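Local coordinates for protein INRS (Synechocystis sp. pcc 6803, PDB 5FMN) that responds to nickel as a transcriptional regulator of the CsoR-like metal-sensing family, probably repressing its target genes by binding DNA, at the interface of chains A and B. Numbering follows the deposited sequence. Chains: chain A/B, INRS.

All three contacts lie along one two-fold symmetric interface between helices 23-48 and 53-89 of chain A and helices 26-48 and 53-89 of chain B, so each has a twin with the chains exchanged. The C-alpha centres of contacts 1 and 2 are about 10 Å apart, and they share A:Leu67 and B:Ile40. The C-alpha centre of contact 3 is about 6 Å from that of contact 2, with A:Leu33, B:Lys44 and B:Val47 in common, and about 15 Å from that of contact 1. Together they form a largely apolar seam, consistent with the helical dimer from which CsoR-type tetramers are built; the deposited assembly holds four chains.

Contact 1: the interface of chains A and B. Residues chain A 36, 40, 60, 63-64, 67; chain B 36, 40, 63-64, 67.
The guanidinium of B:Arg64 takes A:Arg64 on one face: the methylene CD of A:Arg64 sits 3.3 Å above that plane, over its centre, and 3.4 Å from B:Arg64 CZ. The two guanidinium planes are turned 49° apart rather than stacked, and no polar bond joins their edges. A bend at chi3 (53°) swings the A:Arg64 guanidinium aside, leaving A:Arg64 NE 4.4 Å from B:Arg64 NH2; the like charges would probably repel mildly. The base of B:Arg64 does other work, its CB meeting the A:Leu67 methyl CD2 at 3.3 Å as the two side chains cross obliquely. An alanine in place of B:Arg64 would remove the guanidinium, and A:Arg64 CD would probably lose its flat cover, leaving the A:Arg64 chain freer to turn. The twin of the A:Leu67 contact, B:Leu67 CD2 to A:Arg64 CB, is looser at 3.9 Å; the same methyl packs against A:Val63 CG1 at 3.7 Å, while CG and CD1 slide past A:Val60 CG1 in the opposite direction. A:Ile40 and B:Ile40 point at each other tip to tip, though their CD1 atoms are modelled too close for the spacing to be trusted. A:Ile40 CD1 also meets B:Ile36 CG2, and B:Ile40 CD1 meets A:Ile36 CG2 at 3.4 Å, the side chains crossing at about a right angle. The patch lies where the 53-89 helices of both chains meet across the two-fold, with the isoleucines of the preceding helices beside them.

Contact 2: the interface of chains A and B. Residues chain A 33, 67, 74; chain B 40, 43-44, 47, 56, 60.
A:Leu33 and B:Val43 meet at about a right angle, both methyls of the leucine lying against one branch of the valine. A:Leu33 CD2 is 4.0 Å from B:Val43 CG1, and CD1 touches the same methyl before reaching on to B:Lys44 CA. CD1 also comes within 4.1 Å of B:Val47 CG2, so this leucine fork spans successive turns of the partner helix. With CG anti to the carbonyl carbon (chi1 -72°), the fork is carried out to B:Val43 and B:Val47. At the base of the same residue, the backbone carbonyl A:Leu33 O is met by the methyl B:Ile40 CG2 at 3.5 Å, a packing contact.

A:Ile74 and B:Val56 repeat the crossed arrangement: the tip methyl A:Ile74 CD1 lies 3.7 Å from B:Val56 CG1. A:Leu67 and B:Val60 instead slide past each other in opposite directions, the leucine's CD1 resting 3.9 Å from B:Val60 CG1. B:Val60 presents CG1, the branch anti to its backbone N (chi1 174°), to both CD1 and CG of A:Leu67. No polar bond crosses the patch, so its hold is by fit and burial of methyl groups. Here helices 23-48 and 53-89 of chain A pack side by side against the hairpin formed by helices 26-48 and 53-89 of chain B.

Contact 3: the interface of chains A and B. Residues chain A 26, 29-30, 33; chain B 44, 47-48.
A:Val30 and B:Lys44 touch through carbon, and the lysine can be followed outward from its backbone. B:Lys44 CB leads to CG, anti to the backbone N (chi1 176°), and CG comes to 4.0 Å from A:Val30 CG1. One atom on, CD makes the tighter contact, 3.6 Å from the same methyl, and lies 3.9 Å from the backbone carbonyl A:Val30 O. The chain bends about the CG-CD bond (chi3 44°) and again about CD-CE, turning CE and NZ away from A:Val30 CG1; the stem of the lysine therefore does the packing, with its side chain crossing A:Val30 at about a right angle.

The other valine branch faces a different pair of residues. A:Val30 CG2 meets B:Gln48 CG at 3.9 Å, again crosswise, and slides past B:Val47 CG1 in the opposite direction. A:Leu26 and B:Val47 slide past each other in opposite directions, with A:Leu26 CG 3.9 Å from B:Val47 CG1. B:Val47 is thus flanked by A:Leu26 and A:Val30 through one methyl, while its other methyl faces A:Leu33. No polar bond bridges the chains here, where helix 23-48 of chain A meets the last turns of helix 26-48 of chain B. The methyl A:Leu26 CD1 is modelled 3.2 Å from B:Val47 O, too tight to carry weight.

Contact 1: the interface of chains A and B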
ATOM      1  N   ILE A  36     -13.280   3.861  15.025  1.00 28.63           N
ATOM      2  CA  ILE A  36     -11.880   4.124  14.736  1.00 32.11           C
ATOM      3  C   ILE A  36     -11.257   5.054  15.803  1.00 31.35           C
ATOM      4  O   ILE A  36     -10.130   4.852  16.223  1.00 31.28           O
ATOM      5  CB  ILE A  36     -11.736   4.728  13.322  1.00 35.04           C
ATOM      6  CG1 ILE A  36     -11.961   3.644  12.268  1.00 39.41           C
ATOM      7  CG2 ILE A  36     -10.379   5.396  13.125  1.00 33.65           C
ATOM      8  CD1 ILE A  36     -12.110   4.229  10.870  1.00 45.10           C
ATOM      9  N   ILE A  40      -8.159   4.273  18.346  1.00 32.50           N
ATOM     10  CA  ILE A  40      -6.947   5.067  18.499  1.00 36.06           C
ATOM     11  C   ILE A  40      -6.698   5.407  19.953  1.00 31.93           C
ATOM     12  O   ILE A  40      -5.558   5.384  20.367  1.00 31.53           O
ATOM     13  CB  ILE A  40      -6.975   6.346  17.635  1.00 43.46           C
ATOM     14  CG1 ILE A  40      -6.345   6.035  16.296  1.00 50.06           C
ATOM     15  CG2 ILE A  40      -6.167   7.485  18.254  1.00 46.28           C
ATOM     16  CD1 ILE A  40      -7.030   6.789  15.200  1.00 60.28           C
ATOM     17  N   VAL A  60      -2.360  -0.849  15.717  1.00 27.66           N
ATOM     18  CA  VAL A  60      -2.189   0.182  14.670  1.00 29.33           C
ATOM     19  C   VAL A  60      -2.564  -0.347  13.277  1.00 31.83           C
ATOM     20  O   VAL A  60      -3.174   0.385  12.508  1.00 29.82           O
ATOM     21  CB  VAL A  60      -0.708   0.660  14.625  1.00 35.68           C
ATOM     22  CG1 VAL A  60      -0.439   1.567  13.436  1.00 38.41           C
ATOM     23  CG2 VAL A  60      -0.315   1.377  15.927  1.00 37.38           C
ATOM     24  N   VAL A  63      -6.315  -0.445  13.034  1.00 33.08           N
ATOM     25  CA  VAL A  63      -6.810   0.925  12.846  1.00 34.74           C
ATOM     26  C   VAL A  63      -6.604   1.331  11.377  1.00 35.28           C
ATOM     27  O   VAL A  63      -7.486   1.929  10.739  1.00 31.31           O
ATOM     28  CB  VAL A  63      -6.050   1.940  13.733  1.00 39.27           C
ATOM     29  CG1 VAL A  63      -6.422   3.366  13.385  1.00 39.84           C
ATOM     30  CG2 VAL A  63      -6.306   1.689  15.200  1.00 44.86           C
ATOM     31  N   ARG A  64      -5.441   1.008  10.832  1.00 31.59           N
ATOM     32  CA  ARG A  64      -5.195   1.346   9.432  1.00 36.07           C
ATOM     33  C   ARG A  64      -6.130   0.591   8.488  1.00 30.17           C
ATOM     34  O   ARG A  64      -6.707   1.160   7.576  1.00 31.91           O
ATOM     35  CB  ARG A  64      -3.756   1.108   9.087  1.00 34.00           C
ATOM     36  CG  ARG A  64      -3.507   1.103   7.606  1.00 49.11           C
ATOM     37  CD  ARG A  64      -2.046   1.442   7.361  1.00 49.57           C
ATOM     38  NE  ARG A  64      -1.205   0.540   8.148  1.00 59.31           N
ATOM     39  CZ  ARG A  64      -0.299   0.906   9.057  1.00 61.97           C
ATOM     40  NH1 ARG A  64      -0.012   2.185   9.277  1.00 73.52           N
ATOM     41  NH2 ARG A  64       0.335  -0.035   9.750  1.00 61.15           N
ATOM     42  N   LEU A  67      -9.507   2.274   8.642  1.00 34.49           N
ATOM     43  CA  LEU A  67      -9.469   3.528   7.906  0.50 35.44           C
ATOM     44  C   LEU A  67      -9.566   3.301   6.393  1.00 36.78           C
ATOM     45  O   LEU A  67     -10.303   3.982   5.707  1.00 36.55           O
ATOM     46  CB  LEU A  67      -8.168   4.233   8.222  0.50 38.51           C
ATOM     47  CG  LEU A  67      -8.056   5.659   7.739  0.50 38.11           C
ATOM     48  CD1 LEU A  67      -9.095   6.500   8.451  0.50 41.13           C
ATOM     49  CD2 LEU A  67      -6.653   6.124   8.037  0.50 38.34           C
TER
ATOM     50  N   ILE B  36      -4.154  12.638  16.148  1.00 46.39           N
ATOM     51  CA  ILE B  36      -4.811  11.735  15.182  1.00 42.95           C
ATOM     52  C   ILE B  36      -6.274  11.468  15.539  1.00 38.81           C
ATOM     53  O   ILE B  36      -7.156  11.512  14.672  1.00 32.19           O
ATOM     54  CB  ILE B  36      -4.038  10.425  15.133  1.00 38.62           C
ATOM     55  CG1 ILE B  36      -2.748  10.653  14.376  1.00 39.85           C
ATOM     56  CG2 ILE B  36      -4.869   9.320  14.538  1.00 37.79           C
ATOM     57  CD1 ILE B  36      -1.770   9.503  14.526  1.00 44.28           C
ATOM     58  N   ILE B  40      -9.581  12.444  13.358  1.00 44.43           N
ATOM     59  CA  ILE B  40     -10.686  11.539  13.028  1.00 51.62           C
ATOM     60  C   ILE B  40     -12.035  12.101  13.416  1.00 43.35           C
ATOM     61  O   ILE B  40     -13.013  11.934  12.690  1.00 35.83           O
ATOM     62  CB  ILE B  40     -10.497  10.158  13.663  1.00 52.35           C
ATOM     63  CG1 ILE B  40      -9.729   9.306  12.695  1.00 64.14           C
ATOM     64  CG2 ILE B  40     -11.808   9.450  13.937  1.00 61.13           C
ATOM     65  CD1 ILE B  40      -8.800   8.381  13.421  1.00 77.98           C
ATOM     66  N   VAL B  63      -5.060  11.668   7.807  1.00 56.11           N
ATOM     67  CA  VAL B  63      -5.114  10.841   8.999  1.00 52.70           C
ATOM     68  C   VAL B  63      -4.274   9.552   8.817  1.00 44.28           C
ATOM     69  O   VAL B  63      -3.500   9.164   9.681  1.00 40.75           O
ATOM     70  CB  VAL B  63      -6.564  10.408   9.295  1.00 56.28           C
ATOM     71  CG1 VAL B  63      -6.580   9.384  10.415  1.00 52.01           C
ATOM     72  CG2 VAL B  63      -7.429  11.598   9.643  1.00 59.84           C
ATOM     73  N   ARG B  64      -4.452   8.884   7.692  1.00 37.22           N
ATOM     74  CA  ARG B  64      -3.664   7.716   7.399  1.00 42.90           C
ATOM     75  C   ARG B  64      -2.158   8.055   7.347  1.00 42.98           C
ATOM     76  O   ARG B  64      -1.327   7.334   7.899  1.00 40.30           O
ATOM     77  CB  ARG B  64      -4.129   7.056   6.089  1.00 53.65           C
ATOM     78  CG  ARG B  64      -3.134   6.036   5.593  1.00 60.40           C
ATOM     79  CD  ARG B  64      -3.616   4.771   4.920  1.00 70.95           C
ATOM     80  NE  ARG B  64      -2.384   4.009   4.701  1.00 78.43           N
ATOM     81  CZ  ARG B  64      -2.322   2.761   4.269  1.00 71.65           C
ATOM     82  NH1 ARG B  64      -3.425   2.060   4.031  1.00 68.69           N
ATOM     83  NH2 ARG B  64      -1.133   2.202   4.108  1.00 85.48           N
ATOM     84  N   LEU B  67      -0.951   8.462  10.874  1.00 42.32           N
ATOM     85  CA  LEU B  67      -0.838   7.144  11.484  1.00 42.92           C
ATOM     86  C   LEU B  67       0.451   6.438  11.077  1.00 39.34           C
ATOM     87  O   LEU B  67       1.108   5.828  11.908  1.00 36.35           O
ATOM     88  CB  LEU B  67      -2.050   6.305  11.111  1.00 45.85           C
ATOM     89  CG  LEU B  67      -2.266   4.991  11.854  1.00 51.73           C
ATOM     90  CD1 LEU B  67      -2.442   5.218  13.352  1.00 48.89           C
ATOM     91  CD2 LEU B  67      -3.475   4.276  11.275  1.00 50.76           C
TER

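Contact 2: the interface of chains A and B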
ATOM      1  N   LEU A  33     -16.487   5.668  12.043  1.00 32.98           N
ATOM      2  CA  LEU A  33     -15.511   6.661  12.416  1.00 32.97           C
ATOM      3  C   LEU A  33     -15.393   6.871  13.929  1.00 32.58           C
ATOM      4  O   LEU A  33     -14.307   7.004  14.431  1.00 34.55           O
ATOM      5  CB  LEU A  33     -15.840   7.981  11.752  1.00 38.57           C
ATOM      6  CG  LEU A  33     -15.596   8.044  10.248  1.00 37.86           C
ATOM      7  CD1 LEU A  33     -16.355   9.204   9.620  1.00 39.22           C
ATOM      8  CD2 LEU A  33     -14.106   8.168   9.991  1.00 38.34           C
ATOM      9  N   LEU A  67      -9.507   2.274   8.642  1.00 34.49           N
ATOM     10  CA  LEU A  67      -9.469   3.528   7.906  0.50 35.44           C
ATOM     11  C   LEU A  67      -9.566   3.301   6.393  1.00 36.78           C
ATOM     12  O   LEU A  67     -10.303   3.982   5.707  1.00 36.55           O
ATOM     13  CB  LEU A  67      -8.168   4.233   8.222  0.50 38.51           C
ATOM     14  CG  LEU A  67      -8.056   5.659   7.739  0.50 38.11           C
ATOM     15  CD1 LEU A  67      -9.095   6.500   8.451  0.50 41.13           C
ATOM     16  CD2 LEU A  67      -6.653   6.124   8.037  0.50 38.34           C
ATOM     17  N   ILE A  74     -16.486   5.412   1.107  1.00 40.10           N
ATOM     18  CA  ILE A  74     -16.749   6.766   0.650  1.00 43.85           C
ATOM     19  C   ILE A  74     -16.589   6.849  -0.871  1.00 43.51           C
ATOM     20  O   ILE A  74     -17.380   7.497  -1.552  1.00 49.39           O
ATOM     21  CB  ILE A  74     -15.817   7.786   1.320  1.00 46.59           C
ATOM     22  CG1 ILE A  74     -16.138   7.901   2.802  1.00 45.20           C
ATOM     23  CG2 ILE A  74     -15.948   9.157   0.646  1.00 48.55           C
ATOM     24  CD1 ILE A  74     -15.016   8.475   3.643  1.00 49.02           C
TER
ATOM     25  N   ILE B  40      -9.581  12.444  13.358  1.00 44.43           N
ATOM     26  CA  ILE B  40     -10.686  11.539  13.028  1.00 51.62           C
ATOM     27  C   ILE B  40     -12.035  12.101  13.416  1.00 43.35           C
ATOM     28  O   ILE B  40     -13.013  11.934  12.690  1.00 35.83           O
ATOM     29  CB  ILE B  40     -10.497  10.158  13.663  1.00 52.35           C
ATOM     30  CG1 ILE B  40      -9.729   9.306  12.695  1.00 64.14           C
ATOM     31  CG2 ILE B  40     -11.808   9.450  13.937  1.00 61.13           C
ATOM     32  CD1 ILE B  40      -8.800   8.381  13.421  1.00 77.98           C
ATOM     33  N   VAL B  43     -12.994  14.439  10.628  1.00 49.22           N
ATOM     34  CA  VAL B  43     -13.601  13.714   9.504  1.00 48.47           C
ATOM     35  C   VAL B  43     -15.077  13.399   9.771  1.00 49.03           C
ATOM     36  O   VAL B  43     -15.891  13.420   8.842  1.00 50.25           O
ATOM     37  CB  VAL B  43     -12.837  12.408   9.205  1.00 53.77           C
ATOM     38  CG1 VAL B  43     -13.510  11.590   8.100  1.00 46.72           C
ATOM     39  CG2 VAL B  43     -11.400  12.706   8.808  1.00 56.07           C
ATOM     40  N   LYS B  44     -15.410  13.108  11.026  1.00 48.67           N
ATOM     41  CA  LYS B  44     -16.786  12.741  11.397  1.00 61.82           C
ATOM     42  C   LYS B  44     -17.728  13.935  11.258  1.00 60.01           C
ATOM     43  O   LYS B  44     -18.779  13.835  10.626  1.00 60.06           O
ATOM     44  CB  LYS B  44     -16.830  12.151  12.800  1.00 58.75           C
ATOM     45  CG  LYS B  44     -18.231  11.847  13.283  1.00 65.95           C
ATOM     46  CD  LYS B  44     -18.245  10.885  14.471  1.00 56.34           C
ATOM     47  CE  LYS B  44     -17.183  11.233  15.500  1.00 51.30           C
ATOM     48  NZ  LYS B  44     -17.612  10.939  16.881  1.00 47.66           N
ATOM     49  N   VAL B  47     -18.553  14.576   7.599  1.00 67.10           N
ATOM     50  CA  VAL B  47     -19.551  13.670   7.072  1.00 65.70           C
ATOM     51  C   VAL B  47     -20.964  14.120   7.486  1.00 65.32           C
ATOM     52  O   VAL B  47     -21.869  14.145   6.653  1.00 74.59           O
ATOM     53  CB  VAL B  47     -19.256  12.233   7.534  1.00 65.17           C
ATOM     54  CG1 VAL B  47     -20.424  11.298   7.238  1.00 82.67           C
ATOM     55  CG2 VAL B  47     -17.989  11.719   6.867  1.00 61.04           C
ATOM     56  N   VAL B  56     -13.575  14.918   1.889  1.00 59.52           N
ATOM     57  CA  VAL B  56     -13.572  13.955   2.984  1.00 63.29           C
ATOM     58  C   VAL B  56     -12.399  12.983   2.812  1.00 63.53           C
ATOM     59  O   VAL B  56     -11.637  12.750   3.770  1.00 56.40           O
ATOM     60  CB  VAL B  56     -14.916  13.197   3.107  1.00 63.29           C
ATOM     61  CG1 VAL B  56     -14.828  12.085   4.152  1.00 57.87           C
ATOM     62  CG2 VAL B  56     -16.038  14.152   3.485  1.00 56.77           C
ATOM     63  N   VAL B  60      -9.193  11.972   5.282  1.00 44.93           N
ATOM     64  CA  VAL B  60      -8.889  10.567   5.575  1.00 44.93           C
ATOM     65  C   VAL B  60      -7.452  10.172   5.209  1.00 46.20           C
ATOM     66  O   VAL B  60      -6.795   9.462   5.974  1.00 41.45           O
ATOM     67  CB  VAL B  60      -9.865   9.627   4.822  1.00 47.63           C
ATOM     68  CG1 VAL B  60      -9.470   8.172   4.989  1.00 50.55           C
ATOM     69  CG2 VAL B  60     -11.312   9.837   5.273  1.00 51.76           C
TER

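Contact 3: the interface of chains A and B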
ATOM      1  N   LEU A  26     -25.218   7.588   5.974  1.00 71.93           N
ATOM      2  CA  LEU A  26     -24.401   8.556   6.702  1.00 67.08           C
ATOM      3  C   LEU A  26     -24.104   8.112   8.137  1.00 61.46           C
ATOM      4  O   LEU A  26     -22.947   8.017   8.541  1.00 51.01           O
ATOM      5  CB  LEU A  26     -25.099   9.917   6.706  1.00 72.21           C
ATOM      6  CG  LEU A  26     -24.354  11.124   7.293  1.00 76.58           C
ATOM      7  CD1 LEU A  26     -24.426  12.315   6.334  1.00 83.54           C
ATOM      8  CD2 LEU A  26     -24.907  11.492   8.664  1.00 73.42           C
ATOM      9  N   LEU A  29     -21.508   5.367   8.453  1.00 48.37           N
ATOM     10  CA  LEU A  29     -20.154   5.916   8.363  1.00 49.96           C
ATOM     11  C   LEU A  29     -19.690   6.645   9.609  1.00 42.42           C
ATOM     12  O   LEU A  29     -18.536   6.538   9.990  1.00 39.90           O
ATOM     13  CB  LEU A  29     -20.027   6.896   7.219  1.00 57.19           C
ATOM     14  CG  LEU A  29     -19.489   6.109   6.022  1.00 77.45           C
ATOM     15  CD1 LEU A  29     -20.595   5.352   5.291  1.00 93.35           C
ATOM     16  CD2 LEU A  29     -18.730   7.027   5.089  1.00 84.29           C
ATOM     17  N   VAL A  30     -20.576   7.438  10.188  1.00 35.12           N
ATOM     18  CA  VAL A  30     -20.283   8.118  11.437  1.00 44.01           C
ATOM     19  C   VAL A  30     -19.898   7.098  12.501  1.00 44.92           C
ATOM     20  O   VAL A  30     -18.920   7.286  13.239  1.00 47.11           O
ATOM     21  CB  VAL A  30     -21.484   9.001  11.893  1.00 43.29           C
ATOM     22  CG1 VAL A  30     -21.354   9.415  13.364  1.00 40.88           C
ATOM     23  CG2 VAL A  30     -21.600  10.216  10.977  1.00 38.55           C
ATOM     24  N   LEU A  33     -16.487   5.668  12.043  1.00 32.98           N
ATOM     25  CA  LEU A  33     -15.511   6.661  12.416  1.00 32.97           C
ATOM     26  C   LEU A  33     -15.393   6.871  13.929  1.00 32.58           C
ATOM     27  O   LEU A  33     -14.307   7.004  14.431  1.00 34.55           O
ATOM     28  CB  LEU A  33     -15.840   7.981  11.752  1.00 38.57           C
ATOM     29  CG  LEU A  33     -15.596   8.044  10.248  1.00 37.86           C
ATOM     30  CD1 LEU A  33     -16.355   9.204   9.620  1.00 39.22           C
ATOM     31  CD2 LEU A  33     -14.106   8.168   9.991  1.00 38.34           C
TER
ATOM     32  N   LYS B  44     -15.410  13.108  11.026  1.00 48.67           N
ATOM     33  CA  LYS B  44     -16.786  12.741  11.397  1.00 61.82           C
ATOM     34  C   LYS B  44     -17.728  13.935  11.258  1.00 60.01           C
ATOM     35  O   LYS B  44     -18.779  13.835  10.626  1.00 60.06           O
ATOM     36  CB  LYS B  44     -16.830  12.151  12.800  1.00 58.75           C
ATOM     37  CG  LYS B  44     -18.231  11.847  13.283  1.00 65.95           C
ATOM     38  CD  LYS B  44     -18.245  10.885  14.471  1.00 56.34           C
ATOM     39  CE  LYS B  44     -17.183  11.233  15.500  1.00 51.30           C
ATOM     40  NZ  LYS B  44     -17.612  10.939  16.881  1.00 47.66           N
ATOM     41  N   VAL B  47     -18.553  14.576   7.599  1.00 67.10           N
ATOM     42  CA  VAL B  47     -19.551  13.670   7.072  1.00 65.70           C
ATOM     43  C   VAL B  47     -20.964  14.120   7.486  1.00 65.32           C
ATOM     44  O   VAL B  47     -21.869  14.145   6.653  1.00 74.59           O
ATOM     45  CB  VAL B  47     -19.256  12.233   7.534  1.00 65.17           C
ATOM     46  CG1 VAL B  47     -20.424  11.298   7.238  1.00 82.67           C
ATOM     47  CG2 VAL B  47     -17.989  11.719   6.867  1.00 61.04           C
ATOM     48  N   GLN B  48     -21.136  14.501   8.756  1.00 66.54           N
ATOM     49  CA  GLN B  48     -22.420  14.998   9.268  1.00 69.00           C
ATOM     50  C   GLN B  48     -22.893  16.240   8.513  1.00 74.95           C
ATOM     51  O   GLN B  48     -24.081  16.424   8.316  1.00 83.53           O
ATOM     52  CB  GLN B  48     -22.331  15.270  10.772  1.00 72.21           C
ATOM     53  CG  GLN B  48     -22.248  13.985  11.590  1.00 70.24           C
ATOM     54  CD  GLN B  48     -21.873  14.194  13.048  1.00 76.03           C
ATOM     55  OE1 GLN B  48     -21.047  15.047  13.384  1.00 94.99           O
ATOM     56  NE2 GLN B  48     -22.433  13.369  13.920  1.00 70.43           N
TER